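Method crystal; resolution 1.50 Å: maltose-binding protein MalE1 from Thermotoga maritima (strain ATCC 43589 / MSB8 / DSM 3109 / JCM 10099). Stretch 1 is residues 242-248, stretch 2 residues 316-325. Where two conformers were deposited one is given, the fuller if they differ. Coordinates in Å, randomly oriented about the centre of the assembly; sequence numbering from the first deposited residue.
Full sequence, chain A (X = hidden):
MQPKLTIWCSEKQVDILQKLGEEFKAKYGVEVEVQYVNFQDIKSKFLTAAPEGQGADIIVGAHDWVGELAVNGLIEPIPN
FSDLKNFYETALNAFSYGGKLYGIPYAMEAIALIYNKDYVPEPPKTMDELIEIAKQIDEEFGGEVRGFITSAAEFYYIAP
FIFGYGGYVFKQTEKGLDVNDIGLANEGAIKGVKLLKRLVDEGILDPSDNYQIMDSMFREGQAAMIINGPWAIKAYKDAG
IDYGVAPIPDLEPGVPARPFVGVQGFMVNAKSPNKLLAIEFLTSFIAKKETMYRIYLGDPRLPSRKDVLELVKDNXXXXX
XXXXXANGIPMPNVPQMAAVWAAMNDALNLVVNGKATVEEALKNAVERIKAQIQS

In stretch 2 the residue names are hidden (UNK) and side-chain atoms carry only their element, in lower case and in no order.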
ATOM      1  N   ASP A 242     -21.093   8.527  -2.118  1.00 16.71           N
ATOM      2  CA  ASP A 242     -21.442   7.748  -3.303  1.00 16.64           C
ATOM      3  C   ASP A 242     -20.230   7.774  -4.227  1.00 18.73           C
ATOM      4  O   ASP A 242     -20.131   8.574  -5.157  1.00 18.57           O
ATOM      5  CB  ASP A 242     -22.685   8.350  -3.954  1.00 17.76           C
ATOM      6  CG  ASP A 242     -23.199   7.541  -5.128  1.00 20.95           C
ATOM      7  OD1 ASP A 242     -22.728   6.408  -5.341  1.00 23.36           O
ATOM      8  OD2 ASP A 242     -24.112   8.039  -5.825  1.00 26.03           O
ATOM      9  N   TYR A 243     -19.290   6.868  -3.966  1.00 17.75           N
ATOM     10  CA  TYR A 243     -18.017   6.838  -4.668  1.00 16.57           C
ATOM     11  C   TYR A 243     -17.995   5.750  -5.740  1.00 16.09           C
ATOM     12  O   TYR A 243     -18.738   4.762  -5.694  1.00 18.46           O
ATOM     13  CB  TYR A 243     -16.872   6.570  -3.680  1.00 20.22           C
ATOM     14  CG  TYR A 243     -16.975   5.179  -3.115  1.00 18.23           C
ATOM     15  CD1 TYR A 243     -16.309   4.120  -3.706  1.00 17.46           C
ATOM     16  CD2 TYR A 243     -17.792   4.917  -2.031  1.00 21.18           C
ATOM     17  CE1 TYR A 243     -16.448   2.832  -3.223  1.00 20.54           C
ATOM     18  CE2 TYR A 243     -17.923   3.651  -1.531  1.00 21.42           C
ATOM     19  CZ  TYR A 243     -17.250   2.608  -2.130  1.00 26.27           C
ATOM     20  OH  TYR A 243     -17.406   1.334  -1.629  1.00 24.09           O
ATOM     21  N   GLY A 244     -17.094   5.942  -6.710  1.00 18.32           N
ATOM     22  CA  GLY A 244     -16.731   4.901  -7.646  1.00 14.77           C
ATOM     23  C   GLY A 244     -15.224   4.682  -7.630  1.00 17.33           C
ATOM     24  O   GLY A 244     -14.464   5.477  -7.063  1.00 17.86           O
ATOM     25  N   VAL A 245     -14.805   3.565  -8.226  1.00 17.03           N
ATOM     26  CA  VAL A 245     -13.393   3.220  -8.375  1.00 15.12           C
ATOM     27  C   VAL A 245     -13.113   2.962  -9.851  1.00 18.68           C
ATOM     28  O   VAL A 245     -13.848   2.216 -10.505  1.00 19.91           O
ATOM     29  CB  VAL A 245     -13.003   1.994  -7.528  1.00 18.77           C
ATOM     30  CG1 VAL A 245     -11.503   1.695  -7.693  1.00 16.30           C
ATOM     31  CG2 VAL A 245     -13.375   2.200  -6.056  1.00 16.31           C
ATOM     32  N   ALA A 246     -12.053   3.571 -10.371  1.00 18.73           N
ATOM     33  CA  ALA A 246     -11.657   3.426 -11.763  1.00 19.73           C
ATOM     34  C   ALA A 246     -10.139   3.444 -11.841  1.00 16.37           C
ATOM     35  O   ALA A 246      -9.474   3.957 -10.934  1.00 17.62           O
ATOM     36  CB  ALA A 246     -12.228   4.584 -12.595  1.00 19.32           C
ATOM     37  N   PRO A 247      -9.556   2.888 -12.897  1.00 16.16           N
ATOM     38  CA  PRO A 247      -8.112   3.055 -13.077  1.00 18.27           C
ATOM     39  C   PRO A 247      -7.734   4.529 -13.139  1.00 15.79           C
ATOM     40  O   PRO A 247      -8.528   5.382 -13.548  1.00 20.60           O
ATOM     41  CB  PRO A 247      -7.832   2.347 -14.405  1.00 20.83           C
ATOM     42  CG  PRO A 247      -8.949   1.372 -14.546  1.00 25.25           C
ATOM     43  CD  PRO A 247     -10.146   2.012 -13.928  1.00 18.74           C
ATOM     44  N   ILE A 248      -6.510   4.820 -12.711  1.00 17.63           N
ATOM     45  CA  ILE A 248      -6.002   6.185 -12.843  1.00 17.31           C
ATOM     46  C   ILE A 248      -6.054   6.562 -14.312  1.00 16.77           C
ATOM     47  O   ILE A 248      -5.759   5.711 -15.178  1.00 19.83           O
ATOM     48  CB  ILE A 248      -4.573   6.287 -12.296  1.00 19.19           C
ATOM     49  CG1 ILE A 248      -4.543   5.892 -10.815  1.00 18.40           C
ATOM     50  CG2 ILE A 248      -3.982   7.692 -12.526  1.00 20.91           C
ATOM     51  CD1 ILE A 248      -3.130   5.654 -10.276  1.00 21.17           C
ATOM     52  N   UNK A 316     -18.219  -4.146  -7.563  1.00 22.55           N
ATOM     53  CA  UNK A 316     -17.652  -3.100  -8.431  1.00 23.65           C
ATOM     54  C   UNK A 316     -16.357  -2.485  -7.918  1.00 20.37           C
ATOM     55  O   UNK A 316     -15.543  -2.031  -8.737  1.00 18.54           O
ATOM     56  c   UNK A 316     -18.778  -2.055  -8.537  1.00 23.36           C
ATOM     57  c   UNK A 316     -19.620  -3.875  -7.202  1.00 25.96           C
ATOM     58  c   UNK A 316     -19.756  -2.405  -7.489  1.00 28.97           C
ATOM     59  N   UNK A 317     -16.150  -2.429  -6.594  1.00 21.49           N
ATOM     60  CA  UNK A 317     -14.889  -1.913  -6.069  1.00 18.99           C
ATOM     61  C   UNK A 317     -13.750  -2.896  -6.309  1.00 19.97           C
ATOM     62  O   UNK A 317     -12.631  -2.492  -6.638  1.00 18.55           O
ATOM     63  o   UNK A 317     -16.450  -0.432  -3.095  1.00 22.50           O
ATOM     64  c   UNK A 317     -16.041  -0.525  -4.279  1.00 19.70           C
ATOM     65  c   UNK A 317     -15.013  -1.595  -4.577  1.00 17.38           C
ATOM     66  o   UNK A 317     -16.443   0.216  -5.207  1.00 22.98           O
ATOM     67  N   UNK A 318     -14.007  -4.189  -6.102  1.00 21.04           N
ATOM     68  CA  UNK A 318     -13.033  -5.217  -6.437  1.00 19.07           C
ATOM     69  C   UNK A 318     -12.692  -5.157  -7.918  1.00 20.08           C
ATOM     70  O   UNK A 318     -11.526  -5.248  -8.311  1.00 18.63           O
ATOM     71  c   UNK A 318     -13.569  -6.600  -6.024  1.00 19.88           C
ATOM     72  c   UNK A 318     -12.675  -7.701  -6.556  1.00 18.32           C
ATOM     73  c   UNK A 318     -13.710  -6.682  -4.495  1.00 19.87           C
ATOM     74  N   UNK A 319     -13.709  -4.998  -8.765  1.00 20.95           N
ATOM     75  CA  UNK A 319     -13.459  -4.903 -10.199  1.00 19.83           C
ATOM     76  C   UNK A 319     -12.596  -3.686 -10.524  1.00 18.50           C
ATOM     77  O   UNK A 319     -11.634  -3.783 -11.296  1.00 19.27           O
ATOM     78  c   UNK A 319     -14.585  -4.616 -12.456  1.00 20.15           C
ATOM     79  c   UNK A 319     -15.444  -6.279 -10.788  1.00 19.65           C
ATOM     80  c   UNK A 319     -14.792  -4.923 -10.968  1.00 19.68           C
ATOM     81  N   UNK A 320     -12.892  -2.543  -9.901  1.00 18.03           N
ATOM     82  CA  UNK A 320     -12.132  -1.330 -10.192  1.00 17.85           C
ATOM     83  C   UNK A 320     -10.675  -1.410  -9.762  1.00 19.66           C
ATOM     84  O   UNK A 320      -9.767  -1.029 -10.511  1.00 17.19           O
ATOM     85  N   UNK A 321     -10.427  -1.883  -8.538  1.00 18.06           N
ATOM     86  CA  UNK A 321      -9.044  -1.983  -8.093  1.00 15.40           C
ATOM     87  C   UNK A 321      -8.275  -3.048  -8.868  1.00 17.04           C
ATOM     88  O   UNK A 321      -7.076  -2.882  -9.105  1.00 16.31           O
ATOM     89  c   UNK A 321      -8.495   0.120  -5.750  1.00 14.45           C
ATOM     90  c   UNK A 321      -9.321  -0.995  -5.755  1.00 15.57           C
ATOM     91  c   UNK A 321     -10.492  -0.951  -5.018  1.00 15.73           C
ATOM     92  c   UNK A 321      -9.996   1.272  -4.297  1.00 15.43           C
ATOM     93  c   UNK A 321      -8.826   1.249  -5.018  1.00 15.83           C
ATOM     94  c   UNK A 321      -8.976  -2.221  -6.573  1.00 17.27           C
ATOM     95  c   UNK A 321     -10.827   0.182  -4.291  1.00 17.80           C
ATOM     96  N   UNK A 322      -8.947  -4.132  -9.270  1.00 18.00           N
ATOM     97  CA  UNK A 322      -8.305  -5.153 -10.089  1.00 15.75           C
ATOM     98  C   UNK A 322      -7.880  -4.582 -11.437  1.00 17.49           C
ATOM     99  O   UNK A 322      -6.765  -4.840 -11.899  1.00 17.86           O
ATOM    100  o   UNK A 322      -9.518  -6.908  -8.949  1.00 20.92           O
ATOM    101  c   UNK A 322      -8.702  -7.417 -11.125  1.00 17.77           C
ATOM    102  c   UNK A 322      -9.269  -6.338 -10.240  1.00 21.00           C
ATOM    103  N   UNK A 323      -8.746  -3.788 -12.072  1.00 18.23           N
ATOM    104  CA  UNK A 323      -8.370  -3.117 -13.315  0.54 18.38           C
ATOM    105  C   UNK A 323      -7.137  -2.242 -13.126  1.00 15.38           C
ATOM    106  O   UNK A 323      -6.265  -2.183 -13.997  1.00 21.04           O
ATOM    107  c   UNK A 323     -11.782  -2.022 -14.908  0.54 20.49           C
ATOM    108  c   UNK A 323     -10.255  -3.877 -15.640  0.54 25.12           C
ATOM    109  c   UNK A 323     -10.717  -3.012 -14.468  0.54 21.91           C
ATOM    110  c   UNK A 323      -9.538  -2.273 -13.829  0.54 20.77           C
ATOM    111  N   UNK A 324      -7.059  -1.531 -12.000  1.00 18.30           N
ATOM    112  CA  UNK A 324      -5.905  -0.674 -11.757  1.00 17.43           C
ATOM    113  C   UNK A 324      -4.656  -1.510 -11.521  1.00 19.76           C
ATOM    114  O   UNK A 324      -3.595  -1.229 -12.098  1.00 20.34           O
ATOM    115  c   UNK A 324      -6.183   0.273 -10.576  1.00 17.16           C
ATOM    116  o   UNK A 324      -5.108   1.186 -10.383  1.00 17.05           O
ATOM    117  N   UNK A 325      -4.782  -2.574 -10.712  1.00 18.65           N
ATOM    118  CA  UNK A 325      -3.649  -3.436 -10.405  1.00 19.60           C
ATOM    119  C   UNK A 325      -3.150  -4.191 -11.626  1.00 20.55           C
ATOM    120  O   UNK A 325      -1.983  -4.598 -11.648  1.00 21.17           O
ATOM    121  c   UNK A 325      -4.037  -4.433  -9.318  1.00 16.69           C
TER
HETATM  122  O   HOH W   1     -16.540   1.041  -7.936  1.00 24.26           O
HETATM  123  O   HOH W   2      -4.450   2.737 -12.508  1.00 19.69           O

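Position 316 carries three side-chain carbons that close a ring onto its own backbone N, a topology unique to proline; none comes within 6 Å of stretch 1. It is Pro 316, and its O accepts the first helical hydrogen bond, from N of position 320 at 2.9 Å.

Position 317 has two carbons, the second bearing two oxygens: a short carboxylate. One oxygen lies 2.5 Å from Tyr 243 OH, at the edge of the tyrosine ring and near its plane; the other is 3.8 Å from Val 245 CG2. Asparagine would match in atom count but would need a nitrogen, so this is Asp 317. Although CA-to-CB points sideways, the carboxylate reaches the strand.

Positions 318 and 319 each show one carbon carrying two more, the valine fork, without contact to stretch 1. They are Val 318, pointing away, and Val 319, pointing sideways.

At position 320 there are no side-chain atoms, so it is Gly 320. An ideal CB would sit 2.8 Å from Val 245 O, a clash; its absence lets Val 245 CG1 approach Gly 320 C to 3.8 Å.

Position 321 has one carbon followed by a six-carbon ring with no oxygen, hence Phe 321 rather than tyrosine. Val 245 CG1 stands 3.6 Å from the ring centroid, only 5° off the normal, a CH-pi contact over the face. Val 245 CG2 also meets CE2 of Phe 321 at 3.7 Å.

Position 322 bears one carbon carrying an oxygen and a carbon, which defines Thr 322. Out of reach of the strand, its OG1 donates to Val 318 O at 2.7 Å.

Position 323 has four carbons forked at the second, so Leu 323; its CB packs against Pro 247 CG at 3.8 Å.

Position 324 has one carbon and one oxygen, giving Ser 324. Its CB is 4.2 Å from Pro 247 CA, and a water joins its OG (2.7 Å from the water O) to Ile 248 N (2.9 Å from the same O).

Position 325 has a single carbon, Ala 325, beyond contact.

Strand and helix run 31° apart, their axes approaching to 6.7 Å; the two stretches together bury 396 Å². Val 245 fills the middle, against Gly 320 and Phe 321. At one end Tyr 243 OH donates a very short hydrogen bond to Asp 317, while a water accepts from Val 245 N (3.1 Å to its O) and donates to Asp 317 OD1 (2.9 Å). Pro 247 closes the other end against Leu 323 and Ser 324.

Stretch 2 (316-325) PDVVGFTLSA
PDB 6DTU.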